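Long-range contact in CytC3 (PDB 3GJA), which is a nonheme iron halogenase from Streptomyces, related to the phytanoyl-CoA dioxygenases, and probably chlorinates an unactivated carbon of its substrate: residues Asn97-Gln110 with Lys249-Thr263. Residues are numbered along the deposited sequence; the frame is centred on the assembly and turned at random.
Sequences NLLCWRSEFFPKYQ and KTDYRMGFAARYVPT. With ACT (acetate ion), chain C.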
ATOM      1  N   ASN A  97       1.265  -6.730 -15.258  1.00 47.00           N
ATOM      2  CA  ASN A  97       1.738  -5.407 -15.645  1.00 45.96           C
ATOM      3  C   ASN A  97       1.341  -4.517 -14.468  1.00 46.18           C
ATOM      4  O   ASN A  97       0.341  -3.806 -14.524  1.00 45.28           O
ATOM      5  CB  ASN A  97       1.075  -4.948 -16.949  1.00 44.32           C
ATOM      6  CG  ASN A  97       1.482  -5.808 -18.142  1.00 47.25           C
ATOM      7  OD1 ASN A  97       2.651  -6.168 -18.294  1.00 44.90           O
ATOM      8  ND2 ASN A  97       0.518  -6.130 -18.998  1.00 46.68           N
ATOM      9  N   LEU A  98       2.146  -4.582 -13.405  1.00 46.54           N
ATOM     10  CA  LEU A  98       1.899  -3.862 -12.156  1.00 45.53           C
ATOM     11  C   LEU A  98       2.577  -2.534 -11.894  1.00 44.45           C
ATOM     12  O   LEU A  98       3.779  -2.375 -12.098  1.00 46.22           O
ATOM     13  CB  LEU A  98       2.239  -4.757 -10.969  1.00 46.90           C
ATOM     14  CG  LEU A  98       1.203  -5.700 -10.380  1.00 48.56           C
ATOM     15  CD1 LEU A  98       1.818  -6.369  -9.151  1.00 44.92           C
ATOM     16  CD2 LEU A  98      -0.055  -4.926 -10.004  1.00 47.43           C
ATOM     17  N   LEU A  99       1.787  -1.613 -11.356  1.00 42.18           N
ATOM     18  CA  LEU A  99       2.231  -0.274 -10.993  1.00 40.40           C
ATOM     19  C   LEU A  99       2.064  -0.063  -9.476  1.00 40.43           C
ATOM     20  O   LEU A  99       1.003  -0.357  -8.919  1.00 38.66           O
ATOM     21  CB  LEU A  99       1.368   0.752 -11.724  1.00 38.85           C
ATOM     22  CG  LEU A  99       1.936   1.754 -12.726  1.00 42.05           C
ATOM     23  CD1 LEU A  99       2.965   1.111 -13.638  1.00 39.37           C
ATOM     24  CD2 LEU A  99       0.762   2.336 -13.525  1.00 38.67           C
ATOM     25  N   CYS A 100       3.117   0.406  -8.809  1.00 39.27           N
ATOM     26  CA  CYS A 100       3.036   0.728  -7.387  1.00 36.08           C
ATOM     27  C   CYS A 100       2.940   2.242  -7.415  1.00 36.22           C
ATOM     28  O   CYS A 100       3.924   2.926  -7.692  1.00 34.71           O
ATOM     29  CB  CYS A 100       4.295   0.317  -6.623  1.00 36.98           C
ATOM     30  SG  CYS A 100       4.269   0.880  -4.878  1.00 37.13           S
ATOM     31  N   TRP A 101       1.754   2.777  -7.140  1.00 36.38           N
ATOM     32  CA  TRP A 101       1.578   4.219  -7.204  1.00 35.42           C
ATOM     33  C   TRP A 101       1.697   4.942  -5.867  1.00 34.75           C
ATOM     34  O   TRP A 101       1.667   6.172  -5.817  1.00 34.83           O
ATOM     35  CB  TRP A 101       0.230   4.539  -7.839  1.00 35.24           C
ATOM     36  CG  TRP A 101      -0.908   4.187  -6.959  1.00 34.44           C
ATOM     37  CD1 TRP A 101      -1.428   2.945  -6.745  1.00 33.04           C
ATOM     38  CD2 TRP A 101      -1.646   5.085  -6.130  1.00 33.32           C
ATOM     39  NE1 TRP A 101      -2.449   3.015  -5.831  1.00 34.98           N
ATOM     40  CE2 TRP A 101      -2.602   4.319  -5.435  1.00 32.99           C
ATOM     41  CE3 TRP A 101      -1.591   6.467  -5.903  1.00 32.91           C
ATOM     42  CZ2 TRP A 101      -3.500   4.888  -4.528  1.00 32.13           C
ATOM     43  CZ3 TRP A 101      -2.486   7.033  -5.000  1.00 32.84           C
ATOM     44  CH2 TRP A 101      -3.426   6.242  -4.324  1.00 30.77           C
ATOM     45  N   ARG A 102       1.821   4.187  -4.785  1.00 34.61           N
ATOM     46  CA  ARG A 102       1.957   4.797  -3.470  1.00 33.76           C
ATOM     47  C   ARG A 102       2.331   3.832  -2.346  1.00 32.87           C
ATOM     48  O   ARG A 102       2.082   2.625  -2.424  1.00 31.16           O
ATOM     49  CB  ARG A 102       0.666   5.513  -3.086  1.00 34.01           C
ATOM     50  CG  ARG A 102       0.648   5.994  -1.636  1.00 39.99           C
ATOM     51  CD  ARG A 102      -0.644   6.694  -1.284  1.00 40.48           C
ATOM     52  NE  ARG A 102      -0.770   7.984  -1.948  1.00 40.99           N
ATOM     53  CZ  ARG A 102      -1.807   8.796  -1.783  1.00 42.28           C
ATOM     54  NH1 ARG A 102      -2.796   8.437  -0.979  1.00 42.72           N
ATOM     55  NH2 ARG A 102      -1.857   9.963  -2.411  1.00 40.27           N
ATOM     56  N   SER A 103       2.951   4.398  -1.315  1.00 32.13           N
ATOM     57  CA  SER A 103       3.334   3.678  -0.117  1.00 32.61           C
ATOM     58  C   SER A 103       3.227   4.697   1.019  1.00 34.46           C
ATOM     59  O   SER A 103       3.364   5.909   0.802  1.00 30.32           O
ATOM     60  CB  SER A 103       4.756   3.124  -0.223  1.00 31.24           C
ATOM     61  OG  SER A 103       5.722   4.107   0.068  1.00 33.65           O
ATOM     62  N   GLU A 104       2.956   4.206   2.226  1.00 35.03           N
ATOM     63  CA  GLU A 104       2.813   5.073   3.388  1.00 35.57           C
ATOM     64  C   GLU A 104       2.924   4.239   4.650  1.00 35.42           C
ATOM     65  O   GLU A 104       2.820   3.014   4.601  1.00 34.35           O
ATOM     66  CB  GLU A 104       1.453   5.755   3.361  1.00 36.62           C
ATOM     67  CG  GLU A 104       0.301   4.767   3.375  1.00 41.67           C
ATOM     68  CD  GLU A 104      -1.012   5.405   2.964  1.00 44.51           C
ATOM     69  OE1 GLU A 104      -1.592   6.166   3.774  1.00 42.19           O
ATOM     70  OE2 GLU A 104      -1.452   5.151   1.821  1.00 43.28           O
ATOM     71  N   PHE A 105       3.129   4.908   5.779  1.00 35.16           N
ATOM     72  CA  PHE A 105       3.249   4.216   7.048  1.00 33.58           C
ATOM     73  C   PHE A 105       1.991   4.356   7.886  1.00 34.05           C
ATOM     74  O   PHE A 105       1.276   5.352   7.804  1.00 31.30           O
ATOM     75  CB  PHE A 105       4.459   4.733   7.832  1.00 32.68           C
ATOM     76  CG  PHE A 105       5.779   4.358   7.215  1.00 34.35           C
ATOM     77  CD1 PHE A 105       6.250   5.024   6.084  1.00 31.18           C
ATOM     78  CD2 PHE A 105       6.542   3.318   7.750  1.00 31.82           C
ATOM     79  CE1 PHE A 105       7.465   4.661   5.488  1.00 32.95           C
ATOM     80  CE2 PHE A 105       7.758   2.944   7.167  1.00 33.77           C
ATOM     81  CZ  PHE A 105       8.221   3.621   6.028  1.00 32.70           C
ATOM     82  N   PHE A 106       1.728   3.332   8.685  1.00 33.54           N
ATOM     83  CA  PHE A 106       0.571   3.321   9.557  1.00 35.05           C
ATOM     84  C   PHE A 106       1.009   2.989  10.971  1.00 34.60           C
ATOM     85  O   PHE A 106       1.047   1.828  11.372  1.00 32.50           O
ATOM     86  CB  PHE A 106      -0.441   2.299   9.064  1.00 34.44           C
ATOM     87  CG  PHE A 106      -1.186   2.735   7.839  1.00 35.91           C
ATOM     88  CD1 PHE A 106      -2.156   3.724   7.922  1.00 37.24           C
ATOM     89  CD2 PHE A 106      -0.935   2.142   6.610  1.00 37.13           C
ATOM     90  CE1 PHE A 106      -2.873   4.118   6.793  1.00 38.78           C
ATOM     91  CE2 PHE A 106      -1.642   2.526   5.476  1.00 39.04           C
ATOM     92  CZ  PHE A 106      -2.616   3.515   5.568  1.00 40.56           C
ATOM     93  N   PRO A 107       1.385   4.015  11.739  1.00 35.22           N
ATOM     94  CA  PRO A 107       1.818   3.778  13.117  1.00 35.95           C
ATOM     95  C   PRO A 107       0.605   3.710  14.033  1.00 36.54           C
ATOM     96  O   PRO A 107      -0.468   4.199  13.691  1.00 38.00           O
ATOM     97  CB  PRO A 107       2.688   5.001  13.430  1.00 36.28           C
ATOM     98  CG  PRO A 107       3.073   5.539  12.056  1.00 37.18           C
ATOM     99  CD  PRO A 107       1.802   5.350  11.284  1.00 35.07           C
ATOM    100  N   LYS A 108       0.768   3.083  15.187  1.00 36.39           N
ATOM    101  CA  LYS A 108      -0.311   3.010  16.159  1.00 37.20           C
ATOM    102  C   LYS A 108       0.362   2.989  17.518  1.00 37.23           C
ATOM    103  O   LYS A 108       1.250   2.176  17.767  1.00 37.12           O
ATOM    104  CB  LYS A 108      -1.170   1.758  15.955  1.00 36.04           C
ATOM    105  CG  LYS A 108      -2.510   1.864  16.660  1.00 36.31           C
ATOM    106  CD  LYS A 108      -3.579   1.109  15.912  1.00 38.72           C
ATOM    107  CE  LYS A 108      -4.959   1.428  16.448  1.00 35.58           C
ATOM    108  NZ  LYS A 108      -5.995   0.716  15.646  1.00 38.46           N
ATOM    109  N   TYR A 109      -0.055   3.897  18.389  1.00 36.82           N
ATOM    110  CA  TYR A 109       0.544   4.013  19.706  1.00 38.03           C
ATOM    111  C   TYR A 109      -0.492   3.850  20.802  1.00 39.05           C
ATOM    112  O   TYR A 109      -1.696   3.975  20.559  1.00 38.44           O
ATOM    113  CB  TYR A 109       1.220   5.382  19.829  1.00 38.89           C
ATOM    114  CG  TYR A 109       2.266   5.619  18.759  1.00 42.92           C
ATOM    115  CD1 TYR A 109       3.457   4.894  18.764  1.00 44.04           C
ATOM    116  CD2 TYR A 109       2.055   6.537  17.722  1.00 39.66           C
ATOM    117  CE1 TYR A 109       4.422   5.066  17.767  1.00 45.94           C
ATOM    118  CE2 TYR A 109       3.014   6.722  16.716  1.00 42.93           C
ATOM    119  CZ  TYR A 109       4.197   5.977  16.748  1.00 46.18           C
ATOM    120  OH  TYR A 109       5.165   6.116  15.774  1.00 47.56           O
ATOM    121  N   GLN A 110      -0.007   3.579  22.008  1.00 38.66           N
ATOM    122  CA  GLN A 110      -0.858   3.392  23.174  1.00 39.39           C
ATOM    123  C   GLN A 110      -1.831   4.565  23.291  1.00 39.43           C
ATOM    124  O   GLN A 110      -1.444   5.724  23.172  1.00 38.19           O
ATOM    125  CB  GLN A 110       0.028   3.272  24.422  1.00 41.17           C
ATOM    126  CG  GLN A 110      -0.689   2.932  25.722  1.00 39.64           C
ATOM    127  CD  GLN A 110      -1.343   4.140  26.355  1.00 41.99           C
ATOM    128  OE1 GLN A 110      -0.793   5.243  26.324  1.00 38.49           O
ATOM    129  NE2 GLN A 110      -2.515   3.937  26.948  1.00 42.31           N
ATOM    130  N   LYS A 249       3.146   1.727  26.461  1.00 37.27           N
ATOM    131  CA  LYS A 249       3.531   2.906  25.697  1.00 38.16           C
ATOM    132  C   LYS A 249       4.773   2.705  24.828  1.00 39.00           C
ATOM    133  O   LYS A 249       4.991   3.456  23.878  1.00 38.92           O
ATOM    134  CB  LYS A 249       3.745   4.096  26.638  1.00 37.34           C
ATOM    135  CG  LYS A 249       2.470   4.565  27.314  1.00 39.17           C
ATOM    136  CD  LYS A 249       2.751   5.658  28.328  1.00 41.63           C
ATOM    137  CE  LYS A 249       1.477   6.092  29.041  1.00 41.73           C
ATOM    138  NZ  LYS A 249       0.554   6.786  28.106  1.00 39.82           N
ATOM    139  N   THR A 250       5.589   1.705  25.148  1.00 37.71           N
ATOM    140  CA  THR A 250       6.786   1.445  24.357  1.00 38.66           C
ATOM    141  C   THR A 250       6.486   0.445  23.246  1.00 39.53           C
ATOM    142  O   THR A 250       7.325   0.191  22.382  1.00 40.23           O
ATOM    143  CB  THR A 250       7.913   0.872  25.219  1.00 38.16           C
ATOM    144  OG1 THR A 250       7.442  -0.303  25.887  1.00 36.87           O
ATOM    145  CG2 THR A 250       8.374   1.901  26.254  1.00 35.45           C
ATOM    146  N   ASP A 251       5.285  -0.120  23.269  1.00 39.58           N
ATOM    147  CA  ASP A 251       4.901  -1.105  22.265  1.00 41.90           C
ATOM    148  C   ASP A 251       4.144  -0.464  21.111  1.00 43.25           C
ATOM    149  O   ASP A 251       2.923  -0.492  21.066  1.00 46.52           O
ATOM    150  CB  ASP A 251       4.054  -2.211  22.920  1.00 40.79           C
ATOM    151  CG  ASP A 251       3.465  -3.188  21.906  1.00 40.97           C
ATOM    152  OD1 ASP A 251       4.070  -3.371  20.829  1.00 41.07           O
ATOM    153  OD2 ASP A 251       2.403  -3.787  22.196  1.00 38.43           O
ATOM    154  N   TYR A 252       4.871   0.125  20.174  1.00 44.58           N
ATOM    155  CA  TYR A 252       4.217   0.754  19.036  1.00 44.87           C
ATOM    156  C   TYR A 252       4.103  -0.241  17.897  1.00 43.94           C
ATOM    157  O   TYR A 252       4.936  -1.133  17.745  1.00 44.38           O
ATOM    158  CB  TYR A 252       5.004   1.967  18.549  1.00 45.90           C
ATOM    159  CG  TYR A 252       6.287   1.606  17.844  1.00 47.77           C
ATOM    160  CD1 TYR A 252       7.461   1.389  18.562  1.00 48.56           C
ATOM    161  CD2 TYR A 252       6.319   1.449  16.458  1.00 47.19           C
ATOM    162  CE1 TYR A 252       8.643   1.025  17.917  1.00 46.66           C
ATOM    163  CE2 TYR A 252       7.494   1.082  15.800  1.00 46.66           C
ATOM    164  CZ  TYR A 252       8.651   0.873  16.534  1.00 45.17           C
ATOM    165  OH  TYR A 252       9.809   0.514  15.892  1.00 41.62           O
ATOM    166  N   ARG A 253       3.057  -0.091  17.102  1.00 41.97           N
ATOM    167  CA  ARG A 253       2.855  -0.963  15.970  1.00 40.30           C
ATOM    168  C   ARG A 253       3.135  -0.150  14.714  1.00 41.61           C
ATOM    169  O   ARG A 253       2.657   0.979  14.577  1.00 43.36           O
ATOM    170  CB  ARG A 253       1.425  -1.493  15.963  1.00 38.59           C
ATOM    171  CG  ARG A 253       1.050  -2.195  14.686  1.00 41.52           C
ATOM    172  CD  ARG A 253       0.404  -1.219  13.721  1.00 42.44           C
ATOM    173  NE  ARG A 253      -1.051  -1.302  13.765  1.00 41.92           N
ATOM    174  CZ  ARG A 253      -1.864  -0.488  13.097  1.00 42.50           C
ATOM    175  NH1 ARG A 253      -1.367   0.484  12.338  1.00 36.78           N
ATOM    176  NH2 ARG A 253      -3.176  -0.670  13.156  1.00 41.24           N
ATOM    177  N   MET A 254       3.926  -0.711  13.808  1.00 39.76           N
ATOM    178  CA  MET A 254       4.245  -0.013  12.574  1.00 37.80           C
ATOM    179  C   MET A 254       3.934  -0.856  11.354  1.00 37.15           C
ATOM    180  O   MET A 254       4.477  -1.947  11.176  1.00 36.80           O
ATOM    181  CB  MET A 254       5.720   0.390  12.543  1.00 36.70           C
ATOM    182  CG  MET A 254       6.095   1.266  11.344  1.00 36.40           C
ATOM    183  SD  MET A 254       5.165   2.827  11.300  1.00 36.51           S
ATOM    184  CE  MET A 254       5.952   3.701  12.642  1.00 30.80           C
ATOM    185  N   GLY A 255       3.045  -0.341  10.517  1.00 36.04           N
ATOM    186  CA  GLY A 255       2.692  -1.038   9.298  1.00 35.10           C
ATOM    187  C   GLY A 255       3.160  -0.219   8.107  1.00 35.59           C
ATOM    188  O   GLY A 255       3.107   1.011   8.129  1.00 35.81           O
ATOM    189  N   PHE A 256       3.648  -0.895   7.075  1.00 35.68           N
ATOM    190  CA  PHE A 256       4.100  -0.208   5.874  1.00 33.74           C
ATOM    191  C   PHE A 256       3.218  -0.704   4.739  1.00 33.63           C
ATOM    192  O   PHE A 256       3.224  -1.888   4.417  1.00 31.80           O
ATOM    193  CB  PHE A 256       5.569  -0.530   5.576  1.00 35.75           C
ATOM    194  CG  PHE A 256       6.055   0.047   4.270  1.00 33.78           C
ATOM    195  CD1 PHE A 256       6.081   1.427   4.075  1.00 32.19           C
ATOM    196  CD2 PHE A 256       6.419  -0.788   3.220  1.00 31.68           C
ATOM    197  CE1 PHE A 256       6.460   1.973   2.841  1.00 31.05           C
ATOM    198  CE2 PHE A 256       6.801  -0.260   1.981  1.00 32.66           C
ATOM    199  CZ  PHE A 256       6.819   1.129   1.793  1.00 31.82           C
ATOM    200  N   ALA A 257       2.448   0.199   4.141  1.00 32.01           N
ATOM    201  CA  ALA A 257       1.550  -0.189   3.064  1.00 32.05           C
ATOM    202  C   ALA A 257       2.014   0.288   1.700  1.00 32.08           C
ATOM    203  O   ALA A 257       2.420   1.441   1.534  1.00 33.23           O
ATOM    204  CB  ALA A 257       0.130   0.337   3.345  1.00 31.28           C
ATOM    205  N   ALA A 258       1.949  -0.619   0.731  1.00 32.80           N
ATOM    206  CA  ALA A 258       2.320  -0.333  -0.651  1.00 33.01           C
ATOM    207  C   ALA A 258       1.050  -0.607  -1.448  1.00 34.36           C
ATOM    208  O   ALA A 258       0.433  -1.664  -1.293  1.00 34.68           O
ATOM    209  CB  ALA A 258       3.438  -1.254  -1.099  1.00 32.58           C
ATOM    210  N   ARG A 259       0.658   0.340  -2.296  1.00 33.78           N
ATOM    211  CA  ARG A 259      -0.576   0.189  -3.060  1.00 35.53           C
ATOM    212  C   ARG A 259      -0.326  -0.008  -4.558  1.00 34.89           C
ATOM    213  O   ARG A 259       0.452   0.720  -5.183  1.00 33.75           O
ATOM    214  CB  ARG A 259      -1.469   1.403  -2.766  1.00 37.48           C
ATOM    215  CG  ARG A 259      -1.197   1.941  -1.358  1.00 40.58           C
ATOM    216  CD  ARG A 259      -2.268   2.868  -0.792  1.00 44.01           C
ATOM    217  NE  ARG A 259      -3.465   2.126  -0.426  1.00 47.98           N
ATOM    218  CZ  ARG A 259      -4.126   2.268   0.719  1.00 45.29           C
ATOM    219  NH1 ARG A 259      -3.710   3.131   1.636  1.00 45.24           N
ATOM    220  NH2 ARG A 259      -5.214   1.548   0.936  1.00 42.75           N
ATOM    221  N   TYR A 260      -0.988  -1.014  -5.120  1.00 34.38           N
ATOM    222  CA  TYR A 260      -0.807  -1.358  -6.522  1.00 35.14           C
ATOM    223  C   TYR A 260      -2.040  -1.231  -7.396  1.00 36.35           C
ATOM    224  O   TYR A 260      -3.175  -1.353  -6.938  1.00 35.95           O
ATOM    225  CB  TYR A 260      -0.269  -2.784  -6.644  1.00 34.30           C
ATOM    226  CG  TYR A 260       1.006  -3.012  -5.872  1.00 35.62           C
ATOM    227  CD1 TYR A 260       0.993  -3.109  -4.478  1.00 33.57           C
ATOM    228  CD2 TYR A 260       2.233  -3.102  -6.530  1.00 34.44           C
ATOM    229  CE1 TYR A 260       2.173  -3.288  -3.757  1.00 35.50           C
ATOM    230  CE2 TYR A 260       3.418  -3.281  -5.821  1.00 35.84           C
ATOM    231  CZ  TYR A 260       3.383  -3.370  -4.434  1.00 35.76           C
ATOM    232  OH  TYR A 260       4.556  -3.513  -3.732  1.00 34.80           O
ATOM    233  N   VAL A 261      -1.784  -1.015  -8.677  1.00 37.07           N
ATOM    234  CA  VAL A 261      -2.828  -0.853  -9.661  1.00 38.20           C
ATOM    235  C   VAL A 261      -2.237  -1.260 -11.023  1.00 39.33           C
ATOM    236  O   VAL A 261      -1.061  -1.005 -11.296  1.00 39.35           O
ATOM    237  CB  VAL A 261      -3.284   0.623  -9.662  1.00 39.44           C
ATOM    238  CG1 VAL A 261      -2.474   1.435 -10.669  1.00 36.90           C
ATOM    239  CG2 VAL A 261      -4.762   0.705  -9.900  1.00 43.21           C
ATOM    240  N   PRO A 262      -3.028  -1.934 -11.877  1.00 38.55           N
ATOM    241  CA  PRO A 262      -2.511  -2.339 -13.190  1.00 38.83           C
ATOM    242  C   PRO A 262      -2.251  -1.119 -14.067  1.00 37.55           C
ATOM    243  O   PRO A 262      -2.833  -0.061 -13.839  1.00 37.88           O
ATOM    244  CB  PRO A 262      -3.616  -3.249 -13.736  1.00 38.85           C
ATOM    245  CG  PRO A 262      -4.843  -2.707 -13.101  1.00 39.22           C
ATOM    246  CD  PRO A 262      -4.391  -2.453 -11.675  1.00 38.80           C
ATOM    247  N   THR A 263      -1.370  -1.271 -15.056  1.00 37.21           N
ATOM    248  CA  THR A 263      -0.986  -0.183 -15.968  1.00 37.01           C
ATOM    249  C   THR A 263      -2.126   0.591 -16.652  1.00 37.54           C
ATOM    250  O   THR A 263      -1.999   1.780 -16.940  1.00 36.30           O
ATOM    251  CB  THR A 263      -0.044  -0.708 -17.080  1.00 37.55           C
ATOM    252  OG1 THR A 263      -0.611  -1.885 -17.675  1.00 36.02           O
ATOM    253  CG2 THR A 263       1.331  -1.040 -16.512  1.00 38.32           C
TER
HETATM  254  C   ACT C 320      -5.051  11.247   0.302  1.00 54.37           C
HETATM  255  O   ACT C 320      -4.851   9.932   0.080  1.00 53.95           O
HETATM  256  OXT ACT C 320      -6.053  11.620   0.876  1.00 54.20           O
HETATM  257  CH3 ACT C 320      -4.032  12.254  -0.163  1.00 52.49           C
HETATM  258  O   HOH W   1      -5.780   1.286  12.684  1.00 56.48           O
HETATM  259  O   HOH W   2       2.822   2.801  22.319  1.00 49.54           O
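Two antiparallel strands of the beta barrel, 98-108 and 253-262, pair side by side in the cupin-type core expected of a phytanoyl-CoA dioxygenase relative, and a beta bulge at Trp101 interrupts their regular alternation. Leu99 and Val261 exchange backbone bonds before it; beyond it the register has shifted by one, and Arg259 gives its N-H to Arg102 O (2.7 Å) while its own carbonyl takes the N-H of Trp101. The two faces of the pair differ in character. Helices 75-82 and 84-94 cover one, where Cys100 SG sits above the Tyr260 ring, 4.6 Å from its centroid, and the Phe105 ring receives Phe256 CD1 over one face, their planes 49° apart. Met254 SD comes to the edge of Phe105, in a Met-aromatic contact, 3.8 Å from its CD2.

The opposite face mixes charged groups with apolar ones. Glu104 holds CG between its backbone N and carbonyl carbon (chi1 60°), and the chain runs on until OE2 meets Arg259 NH1 at 3.0 Å in a salt bridge; NH1 arrives from above the carboxylate plane, yet OE2 lies in the guanidinium plane. Beside them, Arg102 NH1 hydrogen-bonds an acetate ion, probably from the crystallisation liquor, and its NH2 bonds Gln131 OE1. Ala257 CB abuts the edge of Phe106. Further on, Lys108 CD covers one face of the Arg253 guanidinium, and a water accepts from both Arg253 NH2 and Lys108 NZ, which also bonds Leu243 O. A leucine in place of Arg253 would probably leave this water with one donor fewer and strip Phe106 O of its side-chain bond. That oxygen is gripped from opposite faces of its carbonyl plane, by Arg253 NH1 at 2.9 Å and by Gly255 N at 3.1 Å.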